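Local structure of Afp3 (Serratia entomophila, 6RBN) at residues Asp108-Ala114 / Pro265-Pro269; Arg166-Tyr170 / Leu185-Val190; Glu404-Val410 / Ile427-Ala433. The protein probably builds, as a tail sheath protein, part of the contractile sheath that surrounds the inner tube of the anti-feeding prophage, a contractile injection system. All coordinates share one frame; numbering follows the deposited sequence.

Contact 1: residues Asp108-Ala114 / Pro265-Pro269; sequences DPTASVA and PLSLP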
ATOM      1  N   ASP D 108      88.856   9.987  -1.993  1.00108.53           N
ATOM      2  CA  ASP D 108      87.895   9.354  -1.107  1.00108.53           C
ATOM      3  C   ASP D 108      86.617   9.041  -1.873  1.00108.53           C
ATOM      4  O   ASP D 108      86.061   9.929  -2.540  1.00108.53           O
ATOM      5  CB  ASP D 108      87.593  10.257   0.089  1.00108.53           C
ATOM      6  CG  ASP D 108      86.753   9.566   1.129  1.00108.53           C
ATOM      7  OD1 ASP D 108      87.302   8.732   1.877  1.00108.53           O
ATOM      8  OD2 ASP D 108      85.539   9.843   1.187  1.00108.53           O
ATOM      9  N   PRO D 109      86.125   7.803  -1.813  1.00103.15           N
ATOM     10  CA  PRO D 109      84.873   7.468  -2.502  1.00103.15           C
ATOM     11  C   PRO D 109      83.677   8.061  -1.773  1.00103.15           C
ATOM     12  O   PRO D 109      83.490   7.840  -0.575  1.00103.15           O
ATOM     13  CB  PRO D 109      84.849   5.938  -2.466  1.00103.15           C
ATOM     14  CG  PRO D 109      86.268   5.547  -2.222  1.00103.15           C
ATOM     15  CD  PRO D 109      86.818   6.602  -1.335  1.00103.15           C
ATOM     16  N   THR D 110      82.865   8.818  -2.510  1.00 94.98           N
ATOM     17  CA  THR D 110      81.751   9.558  -1.932  1.00 94.98           C
ATOM     18  C   THR D 110      80.407   9.195  -2.549  1.00 94.98           C
ATOM     19  O   THR D 110      79.393   9.807  -2.192  1.00 94.98           O
ATOM     20  CB  THR D 110      81.983  11.065  -2.080  1.00 94.98           C
ATOM     21  OG1 THR D 110      82.118  11.391  -3.467  1.00 94.98           O
ATOM     22  CG2 THR D 110      83.227  11.511  -1.330  1.00 94.98           C
ATOM     23  N   ALA D 111      80.365   8.231  -3.466  1.00 87.33           N
ATOM     24  CA  ALA D 111      79.103   7.877  -4.100  1.00 87.33           C
ATOM     25  C   ALA D 111      78.219   7.042  -3.185  1.00 87.33           C
ATOM     26  O   ALA D 111      76.992   7.169  -3.234  1.00 87.33           O
ATOM     27  CB  ALA D 111      79.358   7.127  -5.405  1.00 87.33           C
ATOM     28  N   SER D 112      78.813   6.194  -2.350  1.00 85.31           N
ATOM     29  CA  SER D 112      78.031   5.428  -1.392  1.00 85.31           C
ATOM     30  C   SER D 112      77.601   6.260  -0.195  1.00 85.31           C
ATOM     31  O   SER D 112      76.595   5.933   0.440  1.00 85.31           O
ATOM     32  CB  SER D 112      78.825   4.215  -0.913  1.00 85.31           C
ATOM     33  OG  SER D 112      78.097   3.488   0.056  1.00 85.31           O
ATOM     34  N   VAL D 113      78.345   7.317   0.131  1.00 84.43           N
ATOM     35  CA  VAL D 113      77.951   8.208   1.215  1.00 84.43           C
ATOM     36  C   VAL D 113      76.771   9.068   0.784  1.00 84.43           C
ATOM     37  O   VAL D 113      75.878   9.361   1.589  1.00 84.43           O
ATOM     38  CB  VAL D 113      79.165   9.056   1.650  1.00 84.43           C
ATOM     39  CG1 VAL D 113      78.809  10.026   2.765  1.00 84.43           C
ATOM     40  CG2 VAL D 113      80.307   8.156   2.084  1.00 84.43           C
ATOM     41  N   ALA D 114      76.721   9.448  -0.494  1.00 81.87           N
ATOM     42  CA  ALA D 114      75.658  10.323  -0.981  1.00 81.87           C
ATOM     43  C   ALA D 114      74.312   9.612  -1.042  1.00 81.87           C
ATOM     44  O   ALA D 114      73.270  10.267  -0.946  1.00 81.87           O
ATOM     45  CB  ALA D 114      76.026  10.881  -2.354  1.00 81.87           C
ATOM     46  N   PRO D 265      86.522  15.890   7.179  1.00 90.72           N
ATOM     47  CA  PRO D 265      85.139  16.090   6.739  1.00 90.72           C
ATOM     48  C   PRO D 265      85.036  16.218   5.228  1.00 90.72           C
ATOM     49  O   PRO D 265      85.566  17.169   4.661  1.00 90.72           O
ATOM     50  CB  PRO D 265      84.738  17.399   7.421  1.00 90.72           C
ATOM     51  CG  PRO D 265      85.635  17.497   8.597  1.00 90.72           C
ATOM     52  CD  PRO D 265      86.938  16.914   8.151  1.00 90.72           C
ATOM     53  N   LEU D 266      84.356  15.274   4.588  1.00 90.18           N
ATOM     54  CA  LEU D 266      84.218  15.279   3.141  1.00 90.18           C
ATOM     55  C   LEU D 266      83.034  16.141   2.727  1.00 90.18           C
ATOM     56  O   LEU D 266      81.976  16.111   3.358  1.00 90.18           O
ATOM     57  CB  LEU D 266      84.081  13.847   2.616  1.00 90.18           C
ATOM     58  CG  LEU D 266      82.985  12.904   3.126  1.00 90.18           C
ATOM     59  CD1 LEU D 266      81.726  12.945   2.280  1.00 90.18           C
ATOM     60  CD2 LEU D 266      83.509  11.487   3.223  1.00 90.18           C
ATOM     61  N   SER D 267      83.229  16.927   1.672  1.00 89.29           N
ATOM     62  CA  SER D 267      82.227  17.873   1.201  1.00 89.29           C
ATOM     63  C   SER D 267      81.473  17.262   0.028  1.00 89.29           C
ATOM     64  O   SER D 267      82.083  16.880  -0.975  1.00 89.29           O
ATOM     65  CB  SER D 267      82.875  19.193   0.791  1.00 89.29           C
ATOM     66  OG  SER D 267      83.696  19.019  -0.348  1.00 89.29           O
ATOM     67  N   LEU D 268      80.159  17.178   0.156  1.00 86.98           N
ATOM     68  CA  LEU D 268      79.303  16.621  -0.870  1.00 86.98           C
ATOM     69  C   LEU D 268      78.503  17.707  -1.568  1.00 86.98           C
ATOM     70  O   LEU D 268      78.112  18.692  -0.933  1.00 86.98           O
ATOM     71  CB  LEU D 268      78.331  15.596  -0.279  1.00 86.98           C
ATOM     72  CG  LEU D 268      78.976  14.280   0.120  1.00 86.98           C
ATOM     73  CD1 LEU D 268      77.991  13.380   0.820  1.00 86.98           C
ATOM     74  CD2 LEU D 268      79.490  13.620  -1.127  1.00 86.98           C
ATOM     75  N   PRO D 269      78.258  17.565  -2.865  1.00 83.73           N
ATOM     76  CA  PRO D 269      77.279  18.417  -3.525  1.00 83.73           C
ATOM     77  C   PRO D 269      75.883  18.080  -3.040  1.00 83.73           C
ATOM     78  O   PRO D 269      75.565  16.905  -2.806  1.00 83.73           O
ATOM     79  CB  PRO D 269      77.463  18.078  -5.009  1.00 83.73           C
ATOM     80  CG  PRO D 269      78.011  16.715  -5.011  1.00 83.73           C
ATOM     81  CD  PRO D 269      78.884  16.621  -3.803  1.00 83.73           C
TER

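Contact 2: residues Arg166-Tyr170 / Leu185-Val190; sequences RTAVY and LLADSV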
ATOM      1  N   ARG D 166      80.582  16.794 -13.489  1.00 89.38           N
ATOM      2  CA  ARG D 166      79.178  17.178 -13.576  1.00 89.38           C
ATOM      3  C   ARG D 166      78.892  17.976 -14.838  1.00 89.38           C
ATOM      4  O   ARG D 166      77.789  17.898 -15.386  1.00 89.38           O
ATOM      5  CB  ARG D 166      78.784  17.981 -12.343  1.00 89.38           C
ATOM      6  CG  ARG D 166      78.733  17.163 -11.083  1.00 89.38           C
ATOM      7  CD  ARG D 166      78.478  18.045  -9.889  1.00 89.38           C
ATOM      8  NE  ARG D 166      79.623  18.909  -9.641  1.00 89.38           N
ATOM      9  CZ  ARG D 166      79.684  19.806  -8.668  1.00 89.38           C
ATOM     10  NH1 ARG D 166      78.673  19.943  -7.834  1.00 89.38           N
ATOM     11  NH2 ARG D 166      80.767  20.552  -8.514  1.00 89.38           N
ATOM     12  N   THR D 167      79.869  18.761 -15.303  1.00 89.62           N
ATOM     13  CA  THR D 167      79.705  19.535 -16.527  1.00 89.62           C
ATOM     14  C   THR D 167      79.559  18.634 -17.749  1.00 89.62           C
ATOM     15  O   THR D 167      78.782  18.954 -18.656  1.00 89.62           O
ATOM     16  CB  THR D 167      80.894  20.489 -16.679  1.00 89.62           C
ATOM     17  OG1 THR D 167      80.993  21.301 -15.504  1.00 89.62           O
ATOM     18  CG2 THR D 167      80.731  21.405 -17.879  1.00 89.62           C
ATOM     19  N   ALA D 168      80.245  17.492 -17.766  1.00 89.37           N
ATOM     20  CA  ALA D 168      80.038  16.521 -18.832  1.00 89.37           C
ATOM     21  C   ALA D 168      78.679  15.843 -18.721  1.00 89.37           C
ATOM     22  O   ALA D 168      78.097  15.452 -19.738  1.00 89.37           O
ATOM     23  CB  ALA D 168      81.153  15.478 -18.813  1.00 89.37           C
ATOM     24  N   VAL D 169      78.157  15.697 -17.503  1.00 87.96           N
ATOM     25  CA  VAL D 169      76.839  15.101 -17.325  1.00 87.96           C
ATOM     26  C   VAL D 169      75.741  16.118 -17.613  1.00 87.96           C
ATOM     27  O   VAL D 169      74.749  15.802 -18.277  1.00 87.96           O
ATOM     28  CB  VAL D 169      76.724  14.507 -15.908  1.00 87.96           C
ATOM     29  CG1 VAL D 169      75.323  14.003 -15.633  1.00 87.96           C
ATOM     30  CG2 VAL D 169      77.714  13.375 -15.737  1.00 87.96           C
ATOM     31  N   TYR D 170      75.912  17.360 -17.146  1.00 87.26           N
ATOM     32  CA  TYR D 170      74.883  18.380 -17.342  1.00 87.26           C
ATOM     33  C   TYR D 170      74.776  18.799 -18.802  1.00 87.26           C
ATOM     34  O   TYR D 170      73.704  19.221 -19.245  1.00 87.26           O
ATOM     35  CB  TYR D 170      75.172  19.610 -16.480  1.00 87.26           C
ATOM     36  CG  TYR D 170      75.053  19.398 -14.987  1.00 87.26           C
ATOM     37  CD1 TYR D 170      74.384  18.301 -14.465  1.00 87.26           C
ATOM     38  CD2 TYR D 170      75.626  20.299 -14.100  1.00 87.26           C
ATOM     39  CE1 TYR D 170      74.286  18.109 -13.103  1.00 87.26           C
ATOM     40  CE2 TYR D 170      75.532  20.116 -12.737  1.00 87.26           C
ATOM     41  CZ  TYR D 170      74.860  19.019 -12.245  1.00 87.26           C
ATOM     42  OH  TYR D 170      74.761  18.830 -10.888  1.00 87.26           O
ATOM     43  N   LEU D 185      66.171  18.667 -13.692  1.00 77.45           N
ATOM     44  CA  LEU D 185      67.570  18.583 -13.302  1.00 77.45           C
ATOM     45  C   LEU D 185      67.814  19.345 -12.008  1.00 77.45           C
ATOM     46  O   LEU D 185      67.312  20.457 -11.825  1.00 77.45           O
ATOM     47  CB  LEU D 185      68.461  19.137 -14.412  1.00 77.45           C
ATOM     48  CG  LEU D 185      69.975  19.158 -14.207  1.00 77.45           C
ATOM     49  CD1 LEU D 185      70.523  17.766 -14.042  1.00 77.45           C
ATOM     50  CD2 LEU D 185      70.640  19.844 -15.374  1.00 77.45           C
ATOM     51  N   LEU D 186      68.584  18.740 -11.111  1.00 76.63           N
ATOM     52  CA  LEU D 186      69.010  19.381  -9.870  1.00 76.63           C
ATOM     53  C   LEU D 186      70.511  19.630  -9.975  1.00 76.63           C
ATOM     54  O   LEU D 186      71.325  18.798  -9.573  1.00 76.63           O
ATOM     55  CB  LEU D 186      68.671  18.530  -8.660  1.00 76.63           C
ATOM     56  CG  LEU D 186      67.190  18.328  -8.370  1.00 76.63           C
ATOM     57  CD1 LEU D 186      67.001  17.396  -7.195  1.00 76.63           C
ATOM     58  CD2 LEU D 186      66.542  19.663  -8.110  1.00 76.63           C
ATOM     59  N   ALA D 187      70.870  20.786 -10.515  1.00 79.45           N
ATOM     60  CA  ALA D 187      72.266  21.140 -10.702  1.00 79.45           C
ATOM     61  C   ALA D 187      72.841  21.728  -9.420  1.00 79.45           C
ATOM     62  O   ALA D 187      72.133  21.985  -8.446  1.00 79.45           O
ATOM     63  CB  ALA D 187      72.418  22.122 -11.861  1.00 79.45           C
ATOM     64  N   ASP D 188      74.153  21.943  -9.432  1.00 86.14           N
ATOM     65  CA  ASP D 188      74.872  22.443  -8.271  1.00 86.14           C
ATOM     66  C   ASP D 188      75.812  23.552  -8.702  1.00 86.14           C
ATOM     67  O   ASP D 188      76.599  23.373  -9.634  1.00 86.14           O
ATOM     68  CB  ASP D 188      75.665  21.327  -7.600  1.00 86.14           C
ATOM     69  CG  ASP D 188      74.783  20.319  -6.932  1.00 86.14           C
ATOM     70  OD1 ASP D 188      73.736  20.713  -6.385  1.00 86.14           O
ATOM     71  OD2 ASP D 188      75.100  19.116  -6.992  1.00 86.14           O
ATOM     72  N   SER D 189      75.733  24.685  -8.020  1.00 88.75           N
ATOM     73  CA  SER D 189      76.627  25.782  -8.333  1.00 88.75           C
ATOM     74  C   SER D 189      78.025  25.484  -7.806  1.00 88.75           C
ATOM     75  O   SER D 189      78.222  24.655  -6.914  1.00 88.75           O
ATOM     76  CB  SER D 189      76.102  27.085  -7.739  1.00 88.75           C
ATOM     77  OG  SER D 189      76.961  28.158  -8.063  1.00 88.75           O
ATOM     78  N   VAL D 190      79.006  26.167  -8.379  1.00 91.98           N
ATOM     79  CA  VAL D 190      80.401  25.981  -8.008  1.00 91.98           C
ATOM     80  C   VAL D 190      80.897  27.120  -7.134  1.00 91.98           C
ATOM     81  O   VAL D 190      81.467  26.893  -6.067  1.00 91.98           O
ATOM     82  CB  VAL D 190      81.267  25.827  -9.276  1.00 91.98           C
ATOM     83  CG1 VAL D 190      82.717  25.593  -8.900  1.00 91.98           C
ATOM     84  CG2 VAL D 190      80.729  24.708 -10.135  1.00 91.98           C
TER

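Contact 3: residues Glu404-Val410 / Ile427-Ala433; sequences EAYFVRV and IIQVGMA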
ATOM      1  N   GLU D 404      37.092  28.226 -12.030  1.00 81.87           N
ATOM      2  CA  GLU D 404      38.228  29.131 -12.014  1.00 81.87           C
ATOM      3  C   GLU D 404      39.548  28.399 -11.864  1.00 81.87           C
ATOM      4  O   GLU D 404      40.608  29.022 -11.993  1.00 81.87           O
ATOM      5  CB  GLU D 404      38.075  30.140 -10.876  1.00 81.87           C
ATOM      6  CG  GLU D 404      36.924  31.099 -11.065  1.00 81.87           C
ATOM      7  CD  GLU D 404      36.763  32.049  -9.899  1.00 81.87           C
ATOM      8  OE1 GLU D 404      37.453  31.858  -8.876  1.00 81.87           O
ATOM      9  OE2 GLU D 404      35.952  32.991 -10.009  1.00 81.87           O
ATOM     10  N   ALA D 405      39.508  27.097 -11.582  1.00 73.25           N
ATOM     11  CA  ALA D 405      40.739  26.339 -11.403  1.00 73.25           C
ATOM     12  C   ALA D 405      41.227  25.738 -12.713  1.00 73.25           C
ATOM     13  O   ALA D 405      42.426  25.784 -13.009  1.00 73.25           O
ATOM     14  CB  ALA D 405      40.528  25.244 -10.366  1.00 73.25           C
ATOM     15  N   TYR D 406      40.326  25.169 -13.508  1.00 69.26           N
ATOM     16  CA  TYR D 406      40.745  24.407 -14.677  1.00 69.26           C
ATOM     17  C   TYR D 406      39.654  24.435 -15.737  1.00 69.26           C
ATOM     18  O   TYR D 406      38.547  24.927 -15.507  1.00 69.26           O
ATOM     19  CB  TYR D 406      41.104  22.965 -14.291  1.00 69.26           C
ATOM     20  CG  TYR D 406      39.958  22.154 -13.726  1.00 69.26           C
ATOM     21  CD1 TYR D 406      39.664  22.184 -12.370  1.00 69.26           C
ATOM     22  CD2 TYR D 406      39.189  21.334 -14.544  1.00 69.26           C
ATOM     23  CE1 TYR D 406      38.625  21.447 -11.851  1.00 69.26           C
ATOM     24  CE2 TYR D 406      38.150  20.597 -14.034  1.00 69.26           C
ATOM     25  CZ  TYR D 406      37.872  20.654 -12.688  1.00 69.26           C
ATOM     26  OH  TYR D 406      36.836  19.912 -12.179  1.00 69.26           O
ATOM     27  N   PHE D 407      39.991  23.897 -16.909  1.00 66.65           N
ATOM     28  CA  PHE D 407      39.042  23.645 -17.983  1.00 66.65           C
ATOM     29  C   PHE D 407      39.611  22.564 -18.888  1.00 66.65           C
ATOM     30  O   PHE D 407      40.828  22.453 -19.049  1.00 66.65           O
ATOM     31  CB  PHE D 407      38.722  24.911 -18.799  1.00 66.65           C
ATOM     32  CG  PHE D 407      39.889  25.470 -19.573  1.00 66.65           C
ATOM     33  CD1 PHE D 407      40.766  26.353 -18.976  1.00 66.65           C
ATOM     34  CD2 PHE D 407      40.075  25.157 -20.912  1.00 66.65           C
ATOM     35  CE1 PHE D 407      41.827  26.878 -19.682  1.00 66.65           C
ATOM     36  CE2 PHE D 407      41.136  25.673 -21.617  1.00 66.65           C
ATOM     37  CZ  PHE D 407      42.009  26.536 -21.003  1.00 66.65           C
ATOM     38  N   VAL D 408      38.726  21.761 -19.474  1.00 65.68           N
ATOM     39  CA  VAL D 408      39.090  20.776 -20.486  1.00 65.68           C
ATOM     40  C   VAL D 408      38.199  21.010 -21.698  1.00 65.68           C
ATOM     41  O   VAL D 408      36.977  21.112 -21.558  1.00 65.68           O
ATOM     42  CB  VAL D 408      38.933  19.327 -19.979  1.00 65.68           C
ATOM     43  CG1 VAL D 408      39.406  18.345 -21.033  1.00 65.68           C
ATOM     44  CG2 VAL D 408      39.676  19.106 -18.681  1.00 65.68           C
ATOM     45  N   ARG D 409      38.804  21.104 -22.881  1.00 70.98           N
ATOM     46  CA  ARG D 409      38.072  21.381 -24.110  1.00 70.98           C
ATOM     47  C   ARG D 409      38.470  20.393 -25.194  1.00 70.98           C
ATOM     48  O   ARG D 409      39.657  20.178 -25.443  1.00 70.98           O
ATOM     49  CB  ARG D 409      38.336  22.805 -24.600  1.00 70.98           C
ATOM     50  CG  ARG D 409      37.800  23.876 -23.684  1.00 70.98           C
ATOM     51  CD  ARG D 409      38.195  25.250 -24.162  1.00 70.98           C
ATOM     52  NE  ARG D 409      37.774  26.273 -23.214  1.00 70.98           N
ATOM     53  CZ  ARG D 409      38.090  27.559 -23.315  1.00 70.98           C
ATOM     54  NH1 ARG D 409      38.836  27.983 -24.323  1.00 70.98           N
ATOM     55  NH2 ARG D 409      37.665  28.420 -22.402  1.00 70.98           N
ATOM     56  N   VAL D 410      37.466  19.806 -25.841  1.00 69.46           N
ATOM     57  CA  VAL D 410      37.676  18.924 -26.983  1.00 69.46           C
ATOM     58  C   VAL D 410      36.410  18.966 -27.832  1.00 69.46           C
ATOM     59  O   VAL D 410      35.305  19.156 -27.316  1.00 69.46           O
ATOM     60  CB  VAL D 410      38.055  17.492 -26.522  1.00 69.46           C
ATOM     61  CG1 VAL D 410      36.915  16.809 -25.786  1.00 69.46           C
ATOM     62  CG2 VAL D 410      38.559  16.639 -27.682  1.00 69.46           C
ATOM     63  N   ILE D 427      43.019  16.484 -30.420  1.00 67.13           N
ATOM     64  CA  ILE D 427      43.713  17.618 -29.822  1.00 67.13           C
ATOM     65  C   ILE D 427      42.871  18.151 -28.675  1.00 67.13           C
ATOM     66  O   ILE D 427      41.693  18.469 -28.859  1.00 67.13           O
ATOM     67  CB  ILE D 427      43.999  18.719 -30.860  1.00 67.13           C
ATOM     68  CG1 ILE D 427      44.959  18.197 -31.924  1.00 67.13           C
ATOM     69  CG2 ILE D 427      44.582  19.946 -30.194  1.00 67.13           C
ATOM     70  CD1 ILE D 427      45.161  19.137 -33.062  1.00 67.13           C
ATOM     71  N   ILE D 428      43.479  18.238 -27.494  1.00 64.89           N
ATOM     72  CA  ILE D 428      42.799  18.569 -26.250  1.00 64.89           C
ATOM     73  C   ILE D 428      43.477  19.793 -25.661  1.00 64.89           C
ATOM     74  O   ILE D 428      44.709  19.856 -25.612  1.00 64.89           O
ATOM     75  CB  ILE D 428      42.877  17.396 -25.260  1.00 64.89           C
ATOM     76  CG1 ILE D 428      42.394  16.117 -25.923  1.00 64.89           C
ATOM     77  CG2 ILE D 428      42.026  17.665 -24.039  1.00 64.89           C
ATOM     78  CD1 ILE D 428      42.948  14.913 -25.283  1.00 64.89           C
ATOM     79  N   GLN D 429      42.687  20.759 -25.209  1.00 66.24           N
ATOM     80  CA  GLN D 429      43.214  21.945 -24.548  1.00 66.24           C
ATOM     81  C   GLN D 429      42.890  21.877 -23.067  1.00 66.24           C
ATOM     82  O   GLN D 429      41.719  21.935 -22.679  1.00 66.24           O
ATOM     83  CB  GLN D 429      42.649  23.220 -25.165  1.00 66.24           C
ATOM     84  CG  GLN D 429      43.154  23.480 -26.559  1.00 66.24           C
ATOM     85  CD  GLN D 429      42.567  24.730 -27.152  1.00 66.24           C
ATOM     86  OE1 GLN D 429      41.738  25.390 -26.531  1.00 66.24           O
ATOM     87  NE2 GLN D 429      42.979  25.059 -28.368  1.00 66.24           N
ATOM     88  N   VAL D 430      43.926  21.758 -22.244  1.00 64.86           N
ATOM     89  CA  VAL D 430      43.802  21.676 -20.797  1.00 64.86           C
ATOM     90  C   VAL D 430      44.501  22.883 -20.193  1.00 64.86           C
ATOM     91  O   VAL D 430      45.628  23.210 -20.578  1.00 64.86           O
ATOM     92  CB  VAL D 430      44.410  20.360 -20.263  1.00 64.86           C
ATOM     93  CG1 VAL D 430      44.303  20.282 -18.758  1.00 64.86           C
ATOM     94  CG2 VAL D 430      43.747  19.165 -20.908  1.00 64.86           C
ATOM     95  N   GLY D 431      43.834  23.551 -19.266  1.00 66.19           N
ATOM     96  CA  GLY D 431      44.436  24.663 -18.554  1.00 66.19           C
ATOM     97  C   GLY D 431      44.263  24.487 -17.063  1.00 66.19           C
ATOM     98  O   GLY D 431      43.330  23.833 -16.602  1.00 66.19           O
ATOM     99  N   MET D 432      45.196  25.063 -16.307  1.00 72.06           N
ATOM    100  CA  MET D 432      45.165  25.011 -14.854  1.00 72.06           C
ATOM    101  C   MET D 432      45.578  26.355 -14.280  1.00 72.06           C
ATOM    102  O   MET D 432      46.057  27.237 -14.995  1.00 72.06           O
ATOM    103  CB  MET D 432      46.077  23.913 -14.297  1.00 72.06           C
ATOM    104  CG  MET D 432      45.543  22.509 -14.452  1.00 72.06           C
ATOM    105  SD  MET D 432      46.647  21.282 -13.743  1.00 72.06           S
ATOM    106  CE  MET D 432      47.861  21.158 -15.040  1.00 72.06           C
ATOM    107  N   ALA D 433      45.394  26.499 -12.970  1.00 71.27           N
ATOM    108  CA  ALA D 433      45.744  27.723 -12.257  1.00 71.27           C
ATOM    109  C   ALA D 433      46.363  27.336 -10.922  1.00 71.27           C
ATOM    110  O   ALA D 433      45.663  26.835 -10.037  1.00 71.27           O
ATOM    111  CB  ALA D 433      44.524  28.615 -12.052  1.00 71.27           C
TER

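Contact 1: residues Asp108-Ala114 / Pro265-Pro269
L266 and L268, on the short strand 266-268, face the turn that leads into helix 111-120, and the backbones stay well apart: the closest CA atoms are those of A114 and L268, at 7.3 Å. The first helical turn is marked by the bond from A114 N to T110 O (3.2 Å), and T110, V113 and A114 all point to the strand from this turn. S267 points the other way, as expected for the middle residue of an extended strand, so the two leucines carry its half of the contact. L268 reaches in with both branches. CD2 lies by T110 CB (3.7 Å), while CD1 meets V113 CG1 at 4.0 Å and packs more loosely on A114. V113 has CG1 anti to its backbone N (chi1 179°), and this methyl also comes within 4.2 Å of L266 CD1, bridging the two leucines. The methyl CG2 of T110 touches that same L266 branch. L266 CD2 turns instead to D108 OD2, the two side chains nearly perpendicular. Within its own sheet the strand is held by backbone bonds from L266 and L268 to V213 and V211 of strand 211-213. The contact itself is almost wholly apolar, leucine methyls against aliphatic carbons without hydrogen bonds, so packing alone sets the helix start against the strand that is outermost in this sheet within the chain, buried at A114 and L268 and reaching an exposed carboxylate at D108.

Contact 2: residues Arg166-Tyr170 / Leu185-Val190
Helix-on-strand packing of an alpha/beta layer joins helix 163-172 to strand 185-188, which pairs in parallel with strand 204-207; Y170 and R166, one helical turn apart, look down on the strand. The segment axes run close to antiparallel, at 152°, and pass 10.2 Å apart, a spacing that the tyrosine ring fills. Y170 CG stands anti to its carbonyl carbon (chi1 -67°), which sends the ring from the helix across the strand. The ring leans on a leucine, CE1 lying 3.9 Å from L185 CD1. Over one face comes the methyl of A187, whose CB sits 4.2 Å from the ring centroid in an off-centre CH-pi contact. On the opposite face R166 O of the same helix lies toward the rim, so the ring is sandwiched between helix backbone and strand. Its hydroxyl reaches the strand backbone, with OH 3.4 Å from A187 CA. R166 bends at chi3 (-68°), and the R166 and D188 side chains cross at roughly a right angle. Other partners hold these polar groups more firmly: R166 NE bonds to D162 O, and D188 OD1 bonds to S271 OG at the start of helix 271-284, a hydroxyl also bonded to L186 O. The buried arginine and aspartate would thus partly balance each other's charge within a wider polar network. Their direct link is a long salt bridge, in which D188 OD2 lies in the guanidinium plane, at its edge, 3.8 Å from R166 NH1.

Contact 3: residues Glu404-Val410 / Ile427-Ala433
E404 O and A405 O both lie near the methyl of A433, where the two segments meet, and A405 O also takes a CA-H...O contact from M432 CA at 3.4 Å. Strand 406-409 then runs antiparallel to 427-432. The ring of Y406 leads off to D385 and Y389 of helix 374-392. F407 forms a hydrogen-bonded pair with G431: G431 N donates to F407 O at 3.2 Å, and the return bond from F407 N to G431 O is weak. With chi1 at 65°, the F407 ring folds back across the neighbouring strand, so that G431 N lies over the ring centre and CE1 is 3.6 Å from G431 CA. On the other face of the sheet V408 CG1 sits beside I428 CG2 (4.0 Å). R409 pairs with Q429 through bonds of 3.0 Å (R409 N to Q429 O) and 3.1 Å (Q429 N to R409 O); S19 of an Afp2 chain bonds to R409 NH1 and Q429 OE1. V410 closes the row on I428. Residues 427-431 pair in parallel with a strand of another Afp2 chain, giving the intersubunit beta-sheet augmentation characteristic of contractile sheath C-terminal domains.

Overall arrangement
Contacts 1 and 2 are neighbours, with centres about 16 Å apart, and contact 2 is nested within the chain loop that contact 1 closes. They meet where strand 266-268 ends: P269 CB packs 3.3 Å from D188 OD2 and 3.6 Å from R166 NH1, just before helix 271-284. Contact 3 follows later in the sequence, in the C-terminal domain, its centre about 45 Å from that of contact 1 and on the opposite side of the chain's centre; its nearest atoms are about 19 Å from contact 2. The first two thus join parts of a single subunit and touch no other chain, whereas the third belongs to a sheet shared with Afp2, consistent with sheath assembly.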